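Local coordinates for phosphoribosylformylglycinamidine synthase 2 (Thermus thermophilus, PDB 3VIU), which belongs to the PurM-like (AIR synthase-related) family and, as a two-fold repeat of that fold in one chain, holds ADP and a magnesium ion, at residues Q392-R397 and A652-A657; R378-P383 and R455-L460. All coordinates share one frame; numbering follows the deposited sequence.

Two short helices that follow each other in the chain, 374-380 and 391-399, each reach forward to the second of the two PurM-like halves. Interaction 2 takes the end of the first helix to the break between helices 451-456 and 458-475, within the range of an AIR synthase N-terminal-type domain. Interaction 1 takes the second helix on to the end of helix 650-653, within the range of the following C-terminal-type domain. Because the segments alternate along the sequence, the two connections interleave along the chain. Their centres lie about 22 Å apart and their nearest atoms about 10 Å, so they do not touch. The 374-399 region is thus packed against both domains of that half.

Interaction 1: residues Q392-R397 and A652-A657; sequences QEVLRR and ALFGEA
Val394 sets its CG1 methyl over the middle of the Phe654 ring, 3.5 Å from the ring centroid and only 12° off the ring normal. This is a CH-pi contact over the face, with CG1 slightly nearer CZ and CE2 than CG. The valine puts that methyl there because CG1 stands anti to its backbone N (chi1 163°), while CB follows behind it toward the CZ side of the ring. Leu395 adds a looser contact: its CB lies 4.0 Å from CE1 of Phe654, and its backbone N approaches the same carbon obliquely. A beta-branched valine suits this position, since it brings a methyl close to the helix backbone and lets the flat ring come near; phenylalanine spans the gap that remains between backbones whose closest CA atoms, those of Leu395 and Phe654, are 8.1 Å apart. CB of Leu653 lies against the opposite face, toward the rim, so the aromatic plane is held between two aliphatic groups. The same ring and methyl-bearing valine are also touched by Val579 of helix 578-584, and the ring by Pro391 and Leu398.

Farther out, Trp706 of strand 702-707 meets Leu395 and donates a hydrogen bond from NE1 to the carbonyl O of Gln392, helping to place helix 391-399. Beyond the ring, OE2 of Glu656 accepts from the backbone N of Glu578 and of Gly624, which tie the chain following Phe654 to its surroundings.

No hydrogen bond joins the two segments, and all three touching residues are buried. The arrangement is plain hydrophobic packing in the second C-terminal-type domain of the PurM-like fold: the Phe654 ring packs between helices 391-399 and 578-584, while strand 702-707 lies against the flanking Leu395 and Leu653.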
loop_
_atom_site.group_PDB
_atom_site.type_symbol
_atom_site.label_atom_id
_atom_site.label_comp_id
_atom_site.label_asym_id
_atom_site.label_seq_id
_atom_site.Cartn_x
_atom_site.Cartn_y
_atom_site.Cartn_z
ATOM N N GLN A 392 -20.743 -28.990 0.377
ATOM C CA GLN A 392 -21.796 -28.313 1.128
ATOM C C GLN A 392 -21.152 -27.659 2.332
ATOM O O GLN A 392 -21.487 -26.537 2.703
ATOM C CB GLN A 392 -22.848 -29.305 1.631
ATOM C CG GLN A 392 -23.949 -29.668 0.636
ATOM C CD GLN A 392 -24.840 -28.488 0.287
ATOM O OE1 GLN A 392 -24.993 -27.555 1.074
ATOM N NE2 GLN A 392 -25.444 -28.533 -0.890
ATOM N N GLU A 393 -20.207 -28.370 2.934
ATOM C CA GLU A 393 -19.535 -27.870 4.121
ATOM C C GLU A 393 -18.241 -27.104 3.863
ATOM O O GLU A 393 -17.864 -26.240 4.654
ATOM C CB GLU A 393 -19.298 -29.023 5.100
ATOM C CG GLU A 393 -19.783 -28.700 6.507
ATOM C CD GLU A 393 -18.642 -28.559 7.491
ATOM O OE1 GLU A 393 -18.798 -27.819 8.487
ATOM O OE2 GLU A 393 -17.590 -29.206 7.271
ATOM N N VAL A 394 -17.560 -27.404 2.763
ATOM C CA VAL A 394 -16.332 -26.690 2.452
ATOM C C VAL A 394 -16.572 -25.194 2.240
ATOM O O VAL A 394 -15.783 -24.367 2.700
ATOM C CB VAL A 394 -15.637 -27.281 1.211
ATOM C CG1 VAL A 394 -14.606 -26.299 0.656
ATOM C CG2 VAL A 394 -14.950 -28.587 1.595
ATOM N N LEU A 395 -17.652 -24.844 1.550
ATOM C CA LEU A 395 -17.949 -23.435 1.311
ATOM C C LEU A 395 -18.218 -22.717 2.631
ATOM O O LEU A 395 -17.759 -21.592 2.832
ATOM C CB LEU A 395 -19.155 -23.282 0.379
ATOM C CG LEU A 395 -19.695 -21.857 0.211
ATOM C CD1 LEU A 395 -18.608 -20.943 -0.346
ATOM C CD2 LEU A 395 -20.905 -21.873 -0.706
ATOM N N ARG A 396 -18.958 -23.367 3.530
ATOM C CA ARG A 396 -19.256 -22.771 4.829
ATOM C C ARG A 396 -17.979 -22.641 5.650
ATOM O O ARG A 396 -17.791 -21.654 6.361
ATOM C CB ARG A 396 -20.284 -23.610 5.609
ATOM C CG ARG A 396 -21.711 -23.585 5.039
ATOM C CD ARG A 396 -22.743 -24.070 6.066
ATOM N NE ARG A 396 -22.642 -25.501 6.341
ATOM C CZ ARG A 396 -23.311 -26.439 5.676
ATOM N NH1 ARG A 396 -24.141 -26.102 4.697
ATOM N NH2 ARG A 396 -23.137 -27.721 5.976
ATOM N N ARG A 397 -17.095 -23.627 5.543
ATOM C CA ARG A 397 -15.845 -23.584 6.297
ATOM C C ARG A 397 -14.897 -22.505 5.771
ATOM O O ARG A 397 -14.155 -21.894 6.547
ATOM C CB ARG A 397 -15.163 -24.959 6.283
ATOM C CG ARG A 397 -15.891 -26.001 7.132
ATOM C CD ARG A 397 -15.403 -27.418 6.854
ATOM N NE ARG A 397 -14.018 -27.662 7.265
ATOM C CZ ARG A 397 -13.317 -28.744 6.919
ATOM N NH1 ARG A 397 -13.864 -29.683 6.151
ATOM N NH2 ARG A 397 -12.065 -28.891 7.342
ATOM N N ALA A 652 -12.817 -27.229 -9.456
ATOM C CA ALA A 652 -13.787 -26.372 -10.117
ATOM C C ALA A 652 -14.584 -25.498 -9.162
ATOM O O ALA A 652 -14.879 -24.357 -9.466
ATOM C CB ALA A 652 -14.737 -27.213 -10.960
ATOM N N LEU A 653 -14.929 -26.024 -8.001
ATOM C CA LEU A 653 -15.727 -25.248 -7.074
ATOM C C LEU A 653 -14.924 -24.300 -6.179
ATOM O O LEU A 653 -15.398 -23.207 -5.845
ATOM C CB LEU A 653 -16.579 -26.199 -6.221
ATOM C CG LEU A 653 -17.442 -27.201 -7.018
ATOM C CD1 LEU A 653 -18.124 -28.176 -6.075
ATOM C CD2 LEU A 653 -18.476 -26.454 -7.847
ATOM N N PHE A 654 -13.701 -24.692 -5.834
ATOM C CA PHE A 654 -12.870 -23.892 -4.935
ATOM C C PHE A 654 -11.449 -23.616 -5.397
ATOM O O PHE A 654 -10.736 -22.853 -4.753
ATOM C CB PHE A 654 -12.802 -24.586 -3.583
ATOM C CG PHE A 654 -14.131 -25.033 -3.079
ATOM C CD1 PHE A 654 -15.028 -24.117 -2.544
ATOM C CD2 PHE A 654 -14.492 -26.375 -3.139
ATOM C CE1 PHE A 654 -16.267 -24.530 -2.067
ATOM C CE2 PHE A 654 -15.728 -26.802 -2.668
ATOM C CZ PHE A 654 -16.620 -25.876 -2.128
ATOM N N GLY A 655 -11.034 -24.251 -6.492
ATOM C CA GLY A 655 -9.691 -24.047 -7.007
ATOM C C GLY A 655 -9.481 -22.598 -7.384
ATOM O O GLY A 655 -10.438 -21.898 -7.726
ATOM N N GLU A 656 -8.240 -22.134 -7.333
ATOM C CA GLU A 656 -7.972 -20.739 -7.673
ATOM C C GLU A 656 -7.262 -20.564 -9.020
ATOM O O GLU A 656 -6.476 -21.413 -9.433
ATOM C CB GLU A 656 -7.167 -20.091 -6.540
ATOM C CG GLU A 656 -7.669 -20.527 -5.168
ATOM C CD GLU A 656 -6.951 -19.860 -4.004
ATOM O OE1 GLU A 656 -5.761 -19.493 -4.148
ATOM O OE2 GLU A 656 -7.585 -19.723 -2.935
ATOM N N ALA A 657 -7.576 -19.463 -9.702
ATOM C CA ALA A 657 -6.980 -19.120 -10.997
ATOM C C ALA A 657 -7.247 -17.647 -11.270
ATOM O O ALA A 657 -8.360 -17.165 -11.076
ATOM C CB ALA A 657 -7.576 -19.965 -12.119
#

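Interaction 2: residues R378-P383 and R455-L460; sequences RLRETP and RLHPRL
Arg380 NH1 donates a hydrogen bond to the carbonyl O of Leu456, 2.8 Å long and nearly straight at 162° about the hydrogen. The oxygen sits at the edge of the guanidinium, practically in its plane, and the donor is slightly tilted from the carbonyl plane. Arginine fits here because its long chain leaves the helix with CG anti to the backbone N and then bends at chi3 (68°), turning the guanidinium back onto the carbonyl while CD passes 3.3 Å from the same Leu456 O. A salt bridge from NH2 to Glu372 holds the group from another corner.

The accepting carbonyl lies where helix 451-456 gives way to helix 458-475 in the second N-terminal-type domain of this PurM-like chain. His457 is both the first residue to leave the earlier helix and the N-cap of the next, and Pro458, with no N-H to offer, suits the first turn of that helix. The imidazole crosses Arg380, its CD2 3.9 Å from CD of the arginine, with ring and guanidinium planes 56° apart.

Beside this polar link, CD2 of Leu456 packs 3.6 Å from CB of Leu379, a purely apolar meeting. Just beyond helix 374-380, Thr382 OG1 donates to the carbonyl O of Arg378, 2.7 Å away, turning the chain back on the last helical turn.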
loop_
_atom_site.group_PDB
_atom_site.type_symbol
_atom_site.label_atom_id
_atom_site.label_comp_id
_atom_site.label_asym_id
_atom_site.label_seq_id
_atom_site.Cartn_x
_atom_site.Cartn_y
_atom_site.Cartn_z
ATOM N N ARG A 378 11.186 -27.418 -2.416
ATOM C CA ARG A 378 10.642 -28.707 -1.999
ATOM C C ARG A 378 9.122 -28.619 -1.824
ATOM O O ARG A 378 8.377 -29.448 -2.348
ATOM C CB ARG A 378 11.298 -29.135 -0.689
ATOM C CG ARG A 378 11.021 -30.554 -0.257
ATOM C CD ARG A 378 11.632 -30.803 1.116
ATOM N NE ARG A 378 11.671 -32.221 1.468
ATOM C CZ ARG A 378 10.616 -33.031 1.447
ATOM N NH1 ARG A 378 9.424 -32.567 1.087
ATOM N NH2 ARG A 378 10.752 -34.306 1.793
ATOM N N LEU A 379 8.665 -27.608 -1.089
ATOM C CA LEU A 379 7.236 -27.426 -0.868
ATOM C C LEU A 379 6.496 -27.162 -2.178
ATOM O O LEU A 379 5.475 -27.789 -2.449
ATOM C CB LEU A 379 6.987 -26.280 0.123
ATOM C CG LEU A 379 7.328 -26.612 1.580
ATOM C CD1 LEU A 379 7.191 -25.379 2.466
ATOM C CD2 LEU A 379 6.403 -27.737 2.046
ATOM N N ARG A 380 7.022 -26.247 -2.990
ATOM C CA ARG A 380 6.403 -25.904 -4.270
ATOM C C ARG A 380 6.273 -27.094 -5.224
ATOM O O ARG A 380 5.272 -27.223 -5.923
ATOM C CB ARG A 380 7.197 -24.783 -4.957
ATOM C CG ARG A 380 6.647 -24.368 -6.319
ATOM C CD ARG A 380 7.399 -23.171 -6.908
ATOM N NE ARG A 380 8.775 -23.476 -7.281
ATOM C CZ ARG A 380 9.844 -22.971 -6.671
ATOM N NH1 ARG A 380 9.697 -22.136 -5.651
ATOM N NH2 ARG A 380 11.062 -23.290 -7.081
ATOM N N GLU A 381 7.291 -27.954 -5.252
ATOM C CA GLU A 381 7.290 -29.120 -6.122
ATOM C C GLU A 381 6.551 -30.324 -5.523
ATOM O O GLU A 381 6.448 -31.371 -6.156
ATOM C CB GLU A 381 8.731 -29.512 -6.469
ATOM C CG GLU A 381 9.508 -28.424 -7.212
ATOM C CD GLU A 381 10.895 -28.874 -7.663
ATOM O OE1 GLU A 381 11.572 -28.093 -8.364
ATOM O OE2 GLU A 381 11.309 -30.001 -7.318
ATOM N N THR A 382 6.041 -30.191 -4.305
ATOM C CA THR A 382 5.307 -31.307 -3.718
ATOM C C THR A 382 4.009 -31.488 -4.507
ATOM O O THR A 382 3.235 -30.550 -4.667
ATOM C CB THR A 382 4.946 -31.054 -2.249
ATOM O OG1 THR A 382 6.137 -30.789 -1.507
ATOM C CG2 THR A 382 4.260 -32.281 -1.655
ATOM N N PRO A 383 3.760 -32.702 -5.014
ATOM C CA PRO A 383 2.539 -32.962 -5.785
ATOM C C PRO A 383 1.301 -32.764 -4.923
ATOM O O PRO A 383 1.310 -33.094 -3.744
ATOM C CB PRO A 383 2.693 -34.429 -6.206
ATOM C CG PRO A 383 4.171 -34.671 -6.139
ATOM C CD PRO A 383 4.573 -33.921 -4.893
ATOM N N ARG A 455 5.117 -16.958 -0.698
ATOM C CA ARG A 455 6.066 -17.780 0.039
ATOM C C ARG A 455 6.593 -18.912 -0.845
ATOM O O ARG A 455 7.789 -19.183 -0.868
ATOM C CB ARG A 455 5.394 -18.338 1.307
ATOM C CG ARG A 455 5.992 -19.632 1.888
ATOM C CD ARG A 455 7.470 -19.528 2.230
ATOM N NE ARG A 455 7.756 -18.619 3.337
ATOM C CZ ARG A 455 7.306 -18.780 4.579
ATOM N NH1 ARG A 455 7.628 -17.903 5.520
ATOM N NH2 ARG A 455 6.524 -19.808 4.880
ATOM N N LEU A 456 5.701 -19.549 -1.593
ATOM C CA LEU A 456 6.065 -20.660 -2.467
ATOM C C LEU A 456 6.689 -20.274 -3.813
ATOM O O LEU A 456 7.411 -21.066 -4.425
ATOM C CB LEU A 456 4.834 -21.531 -2.711
ATOM C CG LEU A 456 4.309 -22.212 -1.447
ATOM C CD1 LEU A 456 2.908 -22.741 -1.688
ATOM C CD2 LEU A 456 5.260 -23.333 -1.044
ATOM N N HIS A 457 6.407 -19.064 -4.281
ATOM C CA HIS A 457 6.947 -18.611 -5.558
ATOM C C HIS A 457 6.925 -17.086 -5.550
ATOM O O HIS A 457 6.095 -16.460 -6.202
ATOM C CB HIS A 457 6.085 -19.150 -6.718
ATOM C CG HIS A 457 6.761 -19.102 -8.055
ATOM N ND1 HIS A 457 7.476 -18.009 -8.492
ATOM C CD2 HIS A 457 6.816 -20.008 -9.058
ATOM C CE1 HIS A 457 7.945 -18.244 -9.703
ATOM N NE2 HIS A 457 7.557 -19.451 -10.070
ATOM N N PRO A 458 7.860 -16.472 -4.821
ATOM C CA PRO A 458 7.929 -15.010 -4.732
ATOM C C PRO A 458 7.702 -14.234 -6.035
ATOM O O PRO A 458 6.944 -13.263 -6.060
ATOM C CB PRO A 458 9.303 -14.763 -4.103
ATOM C CG PRO A 458 10.086 -16.040 -4.408
ATOM C CD PRO A 458 9.048 -17.105 -4.223
ATOM N N ARG A 459 8.335 -14.658 -7.118
ATOM C CA ARG A 459 8.162 -13.968 -8.395
ATOM C C ARG A 459 6.698 -14.019 -8.865
ATOM O O ARG A 459 6.122 -12.994 -9.230
ATOM C CB ARG A 459 9.068 -14.604 -9.441
ATOM C CG ARG A 459 9.157 -13.877 -10.760
ATOM C CD ARG A 459 9.802 -14.798 -11.774
ATOM N NE ARG A 459 10.548 -14.075 -12.792
ATOM C CZ ARG A 459 11.862 -13.895 -12.762
ATOM N NH1 ARG A 459 12.583 -14.388 -11.768
ATOM N NH2 ARG A 459 12.455 -13.213 -13.732
ATOM N N LEU A 460 6.098 -15.210 -8.851
ATOM C CA LEU A 460 4.710 -15.355 -9.276
ATOM C C LEU A 460 3.786 -14.629 -8.288
ATOM O O LEU A 460 2.761 -14.067 -8.680
ATOM C CB LEU A 460 4.341 -16.842 -9.400
ATOM C CG LEU A 460 2.946 -17.203 -9.922
ATOM C CD1 LEU A 460 2.706 -16.554 -11.272
ATOM C CD2 LEU A 460 2.810 -18.717 -10.028
#